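Long-range contacts in glutamate--tRNA ligase (Elizabethkingia anophelis, PDB 6B1Z), which probably catalyses the ATP-dependent attachment of glutamate to its cognate tRNA, as a class I aminoacyl-tRNA synthetase: residues Ala254-Gly264 / Leu336-Phe346; Asp320-Asp328 / Lys350-Tyr358. One frame throughout, in Å; residues are numbered along the deposited sequence.

Contact 1: Ala254-Gly264 / Leu336-Phe346. With EDO (1,2-ethanediol), chain R; EDO (1,2-ethanediol), chain T.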
loop_
_atom_site.group_PDB
_atom_site.type_symbol
_atom_site.label_atom_id
_atom_site.label_comp_id
_atom_site.label_asym_id
_atom_site.label_seq_id
_atom_site.Cartn_x
_atom_site.Cartn_y
_atom_site.Cartn_z
ATOM N N ALA A 254 -6.551 3.086 18.705
ATOM C CA ALA A 254 -7.498 2.866 17.612
ATOM C C ALA A 254 -6.991 1.695 16.788
ATOM O O ALA A 254 -5.893 1.771 16.228
ATOM C CB ALA A 254 -7.634 4.118 16.736
ATOM N N HIS A 255 -7.775 0.622 16.707
ATOM C CA HIS A 255 -7.360 -0.596 16.020
ATOM C C HIS A 255 -8.127 -0.734 14.713
ATOM O O HIS A 255 -9.360 -0.839 14.713
ATOM C CB HIS A 255 -7.554 -1.817 16.915
ATOM C CG HIS A 255 -6.505 -1.936 17.973
ATOM N ND1 HIS A 255 -6.574 -1.246 19.169
ATOM C CD2 HIS A 255 -5.355 -2.651 18.017
ATOM C CE1 HIS A 255 -5.511 -1.537 19.901
ATOM N NE2 HIS A 255 -4.753 -2.385 19.223
ATOM N N LEU A 256 -7.388 -0.733 13.607
ATOM C CA LEU A 256 -7.956 -0.789 12.266
ATOM C C LEU A 256 -8.157 -2.233 11.820
ATOM O O LEU A 256 -7.234 -3.051 11.892
ATOM C CB LEU A 256 -7.025 -0.056 11.299
ATOM C CG LEU A 256 -6.670 1.377 11.709
ATOM C CD1 LEU A 256 -5.512 1.903 10.855
ATOM C CD2 LEU A 256 -7.892 2.289 11.555
ATOM N N SER A 257 -9.354 -2.541 11.343
ATOM C CA SER A 257 -9.657 -3.903 10.919
ATOM C C SER A 257 -8.875 -4.257 9.657
ATOM O O SER A 257 -8.642 -3.408 8.794
ATOM C CB SER A 257 -11.162 -4.053 10.686
ATOM O OG SER A 257 -11.859 -3.810 11.907
ATOM N N LEU A 258 -8.458 -5.521 9.560
ATOM C CA LEU A 258 -7.670 -5.960 8.411
ATOM C C LEU A 258 -8.450 -5.777 7.113
ATOM O O LEU A 258 -9.667 -5.971 7.067
ATOM C CB LEU A 258 -7.272 -7.430 8.584
ATOM C CG LEU A 258 -6.372 -7.702 9.795
ATOM C CD1 LEU A 258 -6.127 -9.199 9.957
ATOM C CD2 LEU A 258 -5.059 -6.953 9.680
ATOM N N ILE A 259 -7.730 -5.385 6.062
ATOM C CA ILE A 259 -8.309 -5.270 4.729
ATOM C C ILE A 259 -8.705 -6.655 4.244
ATOM O O ILE A 259 -7.943 -7.620 4.377
ATOM C CB ILE A 259 -7.309 -4.598 3.781
ATOM C CG1 ILE A 259 -6.987 -3.180 4.275
ATOM C CG2 ILE A 259 -7.849 -4.593 2.346
ATOM C CD1 ILE A 259 -5.791 -2.528 3.607
ATOM N N LEU A 260 -9.904 -6.760 3.689
ATOM C CA LEU A 260 -10.446 -8.046 3.284
ATOM C C LEU A 260 -10.107 -8.372 1.827
ATOM O O LEU A 260 -9.780 -7.497 1.017
ATOM C CB LEU A 260 -11.959 -8.061 3.503
ATOM C CG LEU A 260 -12.387 -7.762 4.941
ATOM C CD1 LEU A 260 -13.890 -7.684 5.028
ATOM C CD2 LEU A 260 -11.856 -8.824 5.893
ATOM N N LYS A 261 -10.189 -9.666 1.508
ATOM C CA LYS A 261 -9.945 -10.128 0.148
ATOM C C LYS A 261 -10.957 -9.513 -0.818
ATOM O O LYS A 261 -12.075 -9.158 -0.427
ATOM C CB LYS A 261 -10.054 -11.651 0.075
ATOM C CG LYS A 261 -8.900 -12.383 0.702
ATOM C CD LYS A 261 -8.974 -13.869 0.373
ATOM C CE LYS A 261 -7.898 -14.645 1.101
ATOM N NZ LYS A 261 -6.543 -14.099 0.812
ATOM N N PRO A 262 -10.601 -9.396 -2.100
ATOM C CA PRO A 262 -11.573 -8.850 -3.061
ATOM C C PRO A 262 -12.836 -9.682 -3.159
ATOM O O PRO A 262 -13.930 -9.132 -3.337
ATOM C CB PRO A 262 -10.794 -8.848 -4.385
ATOM C CG PRO A 262 -9.359 -8.873 -3.999
ATOM C CD PRO A 262 -9.290 -9.664 -2.718
ATOM N N GLU A 263 -12.712 -10.997 -3.052
ATOM C CA GLU A 263 -13.855 -11.893 -3.160
ATOM C C GLU A 263 -13.645 -13.059 -2.212
ATOM O O GLU A 263 -12.512 -13.508 -2.005
ATOM C CB GLU A 263 -14.054 -12.381 -4.613
ATOM C CG GLU A 263 -14.554 -11.274 -5.559
ATOM C CD GLU A 263 -14.424 -11.616 -7.040
ATOM O OE1 GLU A 263 -14.039 -12.758 -7.363
ATOM O OE2 GLU A 263 -14.709 -10.730 -7.878
ATOM N N GLY A 264 -14.738 -13.534 -1.624
ATOM C CA GLY A 264 -14.667 -14.632 -0.690
ATOM C C GLY A 264 -14.332 -14.189 0.722
ATOM O O GLY A 264 -14.228 -12.998 1.042
ATOM N N LEU A 336 -11.188 10.341 12.762
ATOM C CA LEU A 336 -10.886 8.971 13.149
ATOM C C LEU A 336 -12.118 8.263 13.698
ATOM O O LEU A 336 -12.243 7.039 13.566
ATOM C CB LEU A 336 -9.756 8.986 14.178
ATOM C CG LEU A 336 -9.018 7.707 14.536
ATOM C CD1 LEU A 336 -8.418 7.042 13.299
ATOM C CD2 LEU A 336 -7.958 8.055 15.563
ATOM N N ASN A 337 -13.050 9.018 14.287
ATOM C CA ASN A 337 -14.280 8.434 14.812
ATOM C C ASN A 337 -15.230 7.991 13.708
ATOM O O ASN A 337 -16.239 7.346 14.013
ATOM C CB ASN A 337 -14.990 9.426 15.747
ATOM C CG ASN A 337 -14.158 9.786 16.969
ATOM O OD1 ASN A 337 -13.581 8.919 17.637
ATOM N ND2 ASN A 337 -14.088 11.077 17.269
ATOM N N LYS A 338 -14.938 8.325 12.447
ATOM C CA LYS A 338 -15.724 7.922 11.290
ATOM C C LYS A 338 -15.128 6.734 10.540
ATOM O O LYS A 338 -15.717 6.286 9.554
ATOM C CB LYS A 338 -15.884 9.102 10.321
ATOM N N VAL A 339 -13.968 6.234 10.962
ATOM C CA VAL A 339 -13.404 5.032 10.357
ATOM C C VAL A 339 -14.224 3.823 10.793
ATOM O O VAL A 339 -14.541 3.669 11.980
ATOM C CB VAL A 339 -11.928 4.892 10.754
ATOM C CG1 VAL A 339 -11.333 3.577 10.241
ATOM C CG2 VAL A 339 -11.129 6.076 10.203
ATOM N N HIS A 340 -14.565 2.956 9.836
ATOM C CA HIS A 340 -15.466 1.844 10.110
ATOM C C HIS A 340 -14.784 0.759 10.934
ATOM O O HIS A 340 -13.593 0.483 10.772
ATOM C CB HIS A 340 -15.980 1.234 8.806
ATOM C CG HIS A 340 -16.748 2.191 7.950
ATOM N ND1 HIS A 340 -17.898 2.818 8.380
ATOM C CD2 HIS A 340 -16.535 2.620 6.683
ATOM C CE1 HIS A 340 -18.357 3.597 7.418
ATOM N NE2 HIS A 340 -17.549 3.495 6.378
ATOM N N LYS A 341 -15.562 0.156 11.841
ATOM C CA LYS A 341 -15.126 -1.044 12.546
ATOM C C LYS A 341 -15.124 -2.264 11.631
ATOM O O LYS A 341 -14.284 -3.156 11.787
ATOM C CB LYS A 341 -16.048 -1.280 13.748
ATOM C CG LYS A 341 -15.709 -2.475 14.617
ATOM C CD LYS A 341 -16.671 -2.554 15.808
ATOM C CE LYS A 341 -16.280 -3.663 16.779
ATOM N NZ LYS A 341 -17.226 -3.767 17.923
ATOM N N ALA A 342 -16.040 -2.316 10.671
ATOM C CA ALA A 342 -16.091 -3.446 9.752
ATOM C C ALA A 342 -14.897 -3.421 8.800
ATOM O O ALA A 342 -14.433 -2.354 8.389
ATOM C CB ALA A 342 -17.395 -3.426 8.957
ATOM N N GLY A 343 -14.393 -4.605 8.459
ATOM C CA GLY A 343 -13.358 -4.687 7.441
ATOM C C GLY A 343 -13.857 -4.209 6.091
ATOM O O GLY A 343 -15.045 -4.292 5.770
ATOM N N ALA A 344 -12.920 -3.702 5.292
ATOM C CA ALA A 344 -13.196 -3.205 3.950
ATOM C C ALA A 344 -12.541 -4.136 2.940
ATOM O O ALA A 344 -11.366 -4.481 3.090
ATOM C CB ALA A 344 -12.664 -1.776 3.787
ATOM N N ARG A 345 -13.289 -4.535 1.913
ATOM C CA ARG A 345 -12.731 -5.374 0.854
ATOM C C ARG A 345 -11.852 -4.554 -0.080
ATOM O O ARG A 345 -12.245 -3.472 -0.537
ATOM C CB ARG A 345 -13.836 -6.038 0.034
ATOM C CG ARG A 345 -14.535 -7.184 0.722
ATOM C CD ARG A 345 -15.338 -7.969 -0.309
ATOM N NE ARG A 345 -16.157 -9.018 0.286
ATOM C CZ ARG A 345 -15.746 -10.268 0.488
ATOM N NH1 ARG A 345 -14.518 -10.633 0.149
ATOM N NH2 ARG A 345 -16.569 -11.157 1.025
ATOM N N PHE A 346 -10.670 -5.079 -0.388
ATOM C CA PHE A 346 -9.870 -4.452 -1.429
ATOM C C PHE A 346 -10.553 -4.629 -2.782
ATOM O O PHE A 346 -11.132 -5.678 -3.065
ATOM C CB PHE A 346 -8.467 -5.055 -1.485
ATOM C CG PHE A 346 -7.639 -4.472 -2.588
ATOM C CD1 PHE A 346 -7.101 -3.201 -2.461
ATOM C CD2 PHE A 346 -7.464 -5.161 -3.781
ATOM C CE1 PHE A 346 -6.368 -2.635 -3.496
ATOM C CE2 PHE A 346 -6.735 -4.595 -4.822
ATOM C CZ PHE A 346 -6.190 -3.339 -4.680
HETATM C C1 EDO R . -10.490 -0.046 9.457
HETATM O O1 EDO R . -11.122 -0.469 10.679
HETATM C C2 EDO R . -11.549 0.040 8.366
HETATM O O2 EDO R . -11.989 -1.295 8.076
HETATM C C1 EDO T . -18.918 0.702 10.722
HETATM O O1 EDO T . -18.555 -0.686 10.710
HETATM C C2 EDO T . -19.071 1.218 12.148
HETATM O O2 EDO T . -17.795 1.310 12.794
HETATM O O HOH W 1 -10.429 -2.894 6.580
HETATM O O HOH W 2 -13.808 -6.178 -3.963
#
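Arg345 reaches end-on to the carbonyl of Gly264, turning two nitrogens toward one oxygen. NH1 lies in the carbonyl plane on a lone pair, 2.5 Å from Gly264 O, whereas NH2 comes from above that plane through a more bent bond. NH1 also donates to Lys261 O at 2.9 Å, and both oxygens sit close to the guanidinium plane, so this turn of backbone fixes the rotation of the group. An extended run from CG to NE, with CG set opposite the carbonyl carbon (chi1 -75°), carries the charge alongside the Lys261-Gly264 turn.

The backbones behind this grip form a single parallel bridge: Leu260 N donates to Ala344 O at 2.8 Å, and Phe346 N donates to Leu260 O at 2.9 Å. Leu260 lays CD1 against the carbonyl carbon of Gly343, 3.6 Å away, while its CB meets Arg345 CG. Phe346 crosses Ile259 at an angle, CB against CG2, and Pro262 CG lies at the edge of its ring. Further along, Ser257 OG donates to Lys341 O over a short 2.5 Å. An ethanediol, probably from the crystallisation liquor, links Ser257 N to the His340 and Ala342 carbonyls, and Leu256 CD2 touches Val339 CG1 at 3.9 Å.

Past Gly264 the chain enters the KLSKR form of the class I KMSKS signature, where Lys267 O and Asp272 hold Lys261 NZ. Strand 252-256 pairs in parallel with strand 225-229, while helix 26-41 packs on Leu256, Ile259 and Phe346.

Contact 2: Asp320-Asp328 / Lys350-Tyr358; sequences DNKEIVSMD and KAKWFNQQY
Glu323 approaches the six-membered end of the Trp353 indole obliquely, OE1 3.6 Å from CH2, with the carboxylate and ring planes only 20° apart. Over one face of the indole sits Gln357 CG, close to the centre, and toward the rim of the opposite face lies Lys350 NZ. Trp353 in turn points CZ3 at the middle of the Phe354 ring, 3.7 Å above it. The edge of Phe354 receives Glu323 O, 3.6 Å from CE1.

Ile324 is inserted among these aromatic groups. Its CG1 branch lies beside the backbone N (chi1 -61°) and carries CD1 to Phe354 CD1 at 3.6 Å and to Tyr358 CE1 at 3.9 Å, sliding past both side chains in the opposite sense; Gln357 CB bounds the same methyl. Val325 O lies near the plane of the Tyr358 ring, at its edge, 3.0 Å from OH, but the angle is too poor for a hydrogen bond; the hydroxyl finds its partner in Asn309 OD1. That amide also bonds Val325 N and Glu323 O, tying the loop to helix 304-312.

Lys350 bends at chi2 (75°) to make a salt bridge with Glu323; the modelled 2.4 Å between NZ and OE2 is doubtfully short. An ion pair beside the indole thus borders an apolar cluster around Ile324, and each charge would be expected to stabilise the ionised form of the other.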
loop_
_atom_site.group_PDB
_atom_site.type_symbol
_atom_site.label_atom_id
_atom_site.label_comp_id
_atom_site.label_asym_id
_atom_site.label_seq_id
_atom_site.Cartn_x
_atom_site.Cartn_y
_atom_site.Cartn_z
ATOM N N ASP A 320 -19.301 13.892 3.321
ATOM C CA ASP A 320 -19.828 14.555 2.135
ATOM C C ASP A 320 -19.985 13.621 0.940
ATOM O O ASP A 320 -20.477 14.061 -0.106
ATOM C CB ASP A 320 -18.939 15.747 1.752
ATOM C CG ASP A 320 -17.487 15.355 1.502
ATOM O OD1 ASP A 320 -17.177 14.145 1.471
ATOM O OD2 ASP A 320 -16.649 16.268 1.335
ATOM N N ASN A 321 -19.576 12.356 1.067
ATOM C CA ASN A 321 -19.706 11.353 0.009
ATOM C C ASN A 321 -18.942 11.736 -1.255
ATOM O O ASN A 321 -19.282 11.284 -2.349
ATOM C CB ASN A 321 -21.176 11.083 -0.331
ATOM C CG ASN A 321 -21.945 10.493 0.833
ATOM O OD1 ASN A 321 -21.392 9.750 1.647
ATOM N ND2 ASN A 321 -23.228 10.826 0.922
ATOM N N LYS A 322 -17.916 12.567 -1.118
ATOM C CA LYS A 322 -17.063 12.942 -2.236
ATOM C C LYS A 322 -15.888 11.972 -2.304
ATOM O O LYS A 322 -15.083 11.900 -1.368
ATOM C CB LYS A 322 -16.573 14.379 -2.071
ATOM C CG LYS A 322 -15.784 14.921 -3.247
ATOM C CD LYS A 322 -15.373 16.362 -2.989
ATOM C CE LYS A 322 -14.452 16.883 -4.075
ATOM N NZ LYS A 322 -13.846 18.187 -3.682
ATOM N N GLU A 323 -15.789 11.231 -3.409
ATOM C CA GLU A 323 -14.798 10.158 -3.491
ATOM C C GLU A 323 -13.412 10.670 -3.855
ATOM O O GLU A 323 -12.407 10.153 -3.356
ATOM C CB GLU A 323 -15.224 9.129 -4.524
ATOM C CG GLU A 323 -16.406 8.305 -4.149
ATOM C CD GLU A 323 -16.515 7.111 -5.053
ATOM O OE1 GLU A 323 -17.121 7.233 -6.138
ATOM O OE2 GLU A 323 -15.954 6.065 -4.689
ATOM N N ILE A 324 -13.334 11.637 -4.762
ATOM C CA ILE A 324 -12.059 12.161 -5.233
ATOM C C ILE A 324 -11.674 13.314 -4.314
ATOM O O ILE A 324 -12.365 14.335 -4.262
ATOM C CB ILE A 324 -12.144 12.620 -6.692
ATOM C CG1 ILE A 324 -12.517 11.446 -7.599
ATOM C CG2 ILE A 324 -10.831 13.250 -7.121
ATOM C CD1 ILE A 324 -11.407 10.433 -7.774
ATOM N N VAL A 325 -10.581 13.144 -3.577
ATOM C CA VAL A 325 -10.115 14.152 -2.628
ATOM C C VAL A 325 -8.593 14.194 -2.659
ATOM O O VAL A 325 -7.925 13.158 -2.757
ATOM C CB VAL A 325 -10.619 13.891 -1.193
ATOM C CG1 VAL A 325 -12.031 14.459 -1.009
ATOM C CG2 VAL A 325 -10.575 12.415 -0.867
ATOM N N SER A 326 -8.055 15.402 -2.561
ATOM C CA SER A 326 -6.628 15.635 -2.438
ATOM C C SER A 326 -6.164 15.366 -1.008
ATOM O O SER A 326 -6.963 15.267 -0.074
ATOM C CB SER A 326 -6.302 17.082 -2.796
ATOM O OG SER A 326 -6.785 17.954 -1.778
ATOM N N MET A 327 -4.843 15.283 -0.832
ATOM C CA MET A 327 -4.303 15.154 0.521
ATOM C C MET A 327 -4.766 16.302 1.417
ATOM O O MET A 327 -5.123 16.079 2.578
ATOM C CB MET A 327 -2.775 15.097 0.477
ATOM C CG MET A 327 -2.105 14.877 1.833
ATOM S SD MET A 327 -2.418 13.242 2.521
ATOM C CE MET A 327 -1.232 12.273 1.612
ATOM N N ASP A 328 -4.755 17.540 0.907
ATOM C CA ASP A 328 -5.202 18.663 1.728
ATOM C C ASP A 328 -6.671 18.529 2.114
ATOM O O ASP A 328 -7.053 18.846 3.249
ATOM C CB ASP A 328 -4.960 19.991 1.009
ATOM C CG ASP A 328 -3.517 20.441 1.096
ATOM O OD1 ASP A 328 -2.795 19.953 1.993
ATOM O OD2 ASP A 328 -3.109 21.286 0.271
ATOM N N LYS A 350 -11.700 -0.579 -8.207
ATOM C CA LYS A 350 -11.692 0.772 -7.657
ATOM C C LYS A 350 -10.318 1.412 -7.770
ATOM O O LYS A 350 -10.204 2.608 -8.076
ATOM C CB LYS A 350 -12.138 0.738 -6.200
ATOM C CG LYS A 350 -12.521 2.096 -5.682
ATOM C CD LYS A 350 -13.861 2.479 -6.248
ATOM C CE LYS A 350 -14.251 3.860 -5.802
ATOM N NZ LYS A 350 -15.710 4.087 -6.029
ATOM N N ALA A 351 -9.252 0.635 -7.556
ATOM C CA ALA A 351 -7.916 1.212 -7.685
ATOM C C ALA A 351 -7.663 1.691 -9.109
ATOM O O ALA A 351 -7.103 2.779 -9.322
ATOM C CB ALA A 351 -6.868 0.188 -7.259
ATOM N N LYS A 352 -8.102 0.909 -10.099
ATOM C CA LYS A 352 -7.926 1.312 -11.487
ATOM C C LYS A 352 -8.824 2.493 -11.834
ATOM O O LYS A 352 -8.418 3.394 -12.577
ATOM C CB LYS A 352 -8.187 0.116 -12.399
ATOM C CG LYS A 352 -7.077 -0.922 -12.255
ATOM C CD LYS A 352 -7.363 -2.206 -12.988
ATOM C CE LYS A 352 -6.144 -3.103 -12.962
ATOM N NZ LYS A 352 -6.450 -4.428 -13.585
ATOM N N TRP A 353 -10.042 2.511 -11.289
ATOM C CA TRP A 353 -10.946 3.637 -11.532
ATOM C C TRP A 353 -10.350 4.931 -10.995
ATOM O O TRP A 353 -10.367 5.954 -11.682
ATOM C CB TRP A 353 -12.311 3.373 -10.897
ATOM C CG TRP A 353 -13.290 4.532 -10.983
ATOM C CD1 TRP A 353 -14.157 4.804 -12.013
ATOM C CD2 TRP A 353 -13.524 5.542 -9.985
ATOM N NE1 TRP A 353 -14.922 5.915 -11.709
ATOM C CE2 TRP A 353 -14.548 6.388 -10.476
ATOM C CE3 TRP A 353 -12.965 5.817 -8.730
ATOM C CZ2 TRP A 353 -15.020 7.489 -9.758
ATOM C CZ3 TRP A 353 -13.443 6.915 -8.011
ATOM C CH2 TRP A 353 -14.461 7.733 -8.530
ATOM N N PHE A 354 -9.820 4.899 -9.767
ATOM C CA PHE A 354 -9.143 6.077 -9.226
ATOM C C PHE A 354 -8.013 6.533 -10.143
ATOM O O PHE A 354 -7.857 7.739 -10.386
ATOM C CB PHE A 354 -8.596 5.799 -7.822
ATOM C CG PHE A 354 -9.573 6.089 -6.709
ATOM C CD1 PHE A 354 -9.957 7.400 -6.406
ATOM C CD2 PHE A 354 -10.086 5.057 -5.939
ATOM C CE1 PHE A 354 -10.853 7.663 -5.368
ATOM C CE2 PHE A 354 -10.968 5.311 -4.896
ATOM C CZ PHE A 354 -11.355 6.612 -4.602
ATOM N N ASN A 355 -7.198 5.593 -10.639
ATOM C CA ASN A 355 -6.091 5.982 -11.514
ATOM C C ASN A 355 -6.619 6.670 -12.763
ATOM O O ASN A 355 -6.094 7.711 -13.181
ATOM C CB ASN A 355 -5.217 4.784 -11.903
ATOM C CG ASN A 355 -3.727 5.173 -11.971
ATOM O OD1 ASN A 355 -3.186 5.707 -11.000
ATOM N ND2 ASN A 355 -3.090 4.978 -13.129
ATOM N N GLN A 356 -7.663 6.099 -13.365
ATOM C CA GLN A 356 -8.255 6.699 -14.556
ATOM C C GLN A 356 -8.761 8.108 -14.266
ATOM O O GLN A 356 -8.560 9.028 -15.069
ATOM C CB GLN A 356 -9.394 5.813 -15.060
ATOM C CG GLN A 356 -9.933 6.281 -16.385
ATOM C CD GLN A 356 -10.896 5.296 -16.952
ATOM O OE1 GLN A 356 -10.565 4.520 -17.856
ATOM N NE2 GLN A 356 -12.097 5.289 -16.407
ATOM N N GLN A 357 -9.448 8.286 -13.136
ATOM C CA GLN A 357 -9.985 9.601 -12.796
ATOM C C GLN A 357 -8.877 10.638 -12.713
ATOM O O GLN A 357 -9.026 11.758 -13.219
ATOM C CB GLN A 357 -10.747 9.559 -11.466
ATOM C CG GLN A 357 -11.962 8.635 -11.419
ATOM C CD GLN A 357 -12.860 8.750 -12.623
ATOM O OE1 GLN A 357 -13.635 9.697 -12.747
ATOM N NE2 GLN A 357 -12.766 7.778 -13.524
ATOM N N TYR A 358 -7.755 10.283 -12.080
ATOM C CA TYR A 358 -6.658 11.236 -11.928
ATOM C C TYR A 358 -5.921 11.445 -13.241
ATOM O O TYR A 358 -5.528 12.576 -13.555
ATOM C CB TYR A 358 -5.699 10.780 -10.809
ATOM C CG TYR A 358 -6.159 11.158 -9.411
ATOM C CD1 TYR A 358 -7.078 10.383 -8.711
ATOM C CD2 TYR A 358 -5.684 12.311 -8.797
ATOM C CE1 TYR A 358 -7.503 10.749 -7.431
ATOM C CE2 TYR A 358 -6.094 12.679 -7.537
ATOM C CZ TYR A 358 -6.993 11.893 -6.852
ATOM O OH TYR A 358 -7.389 12.290 -5.607
#

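Overall arrangement
The centres of contacts 1 and 2 lie about 18 Å apart, and their segments alternate along the chain: 254-264, then 320-328, 336-346 and 350-358. Helix 327-333 runs from the second of these toward the third, and helix 348-361 begins just after the third, so helix 327-333 and the 336-346 loop together connect the two sides of contact 2. Contact 1, with both segments in the catalytic region, fastens that loop to the chain leaving strand 252-256; contact 2 brings catalytic-region sequence against the helix that opens the anticodon-binding region. Together they follow the passage from the catalytic part to the helical tRNA-reading part, consistent with a defined relative placement of the two.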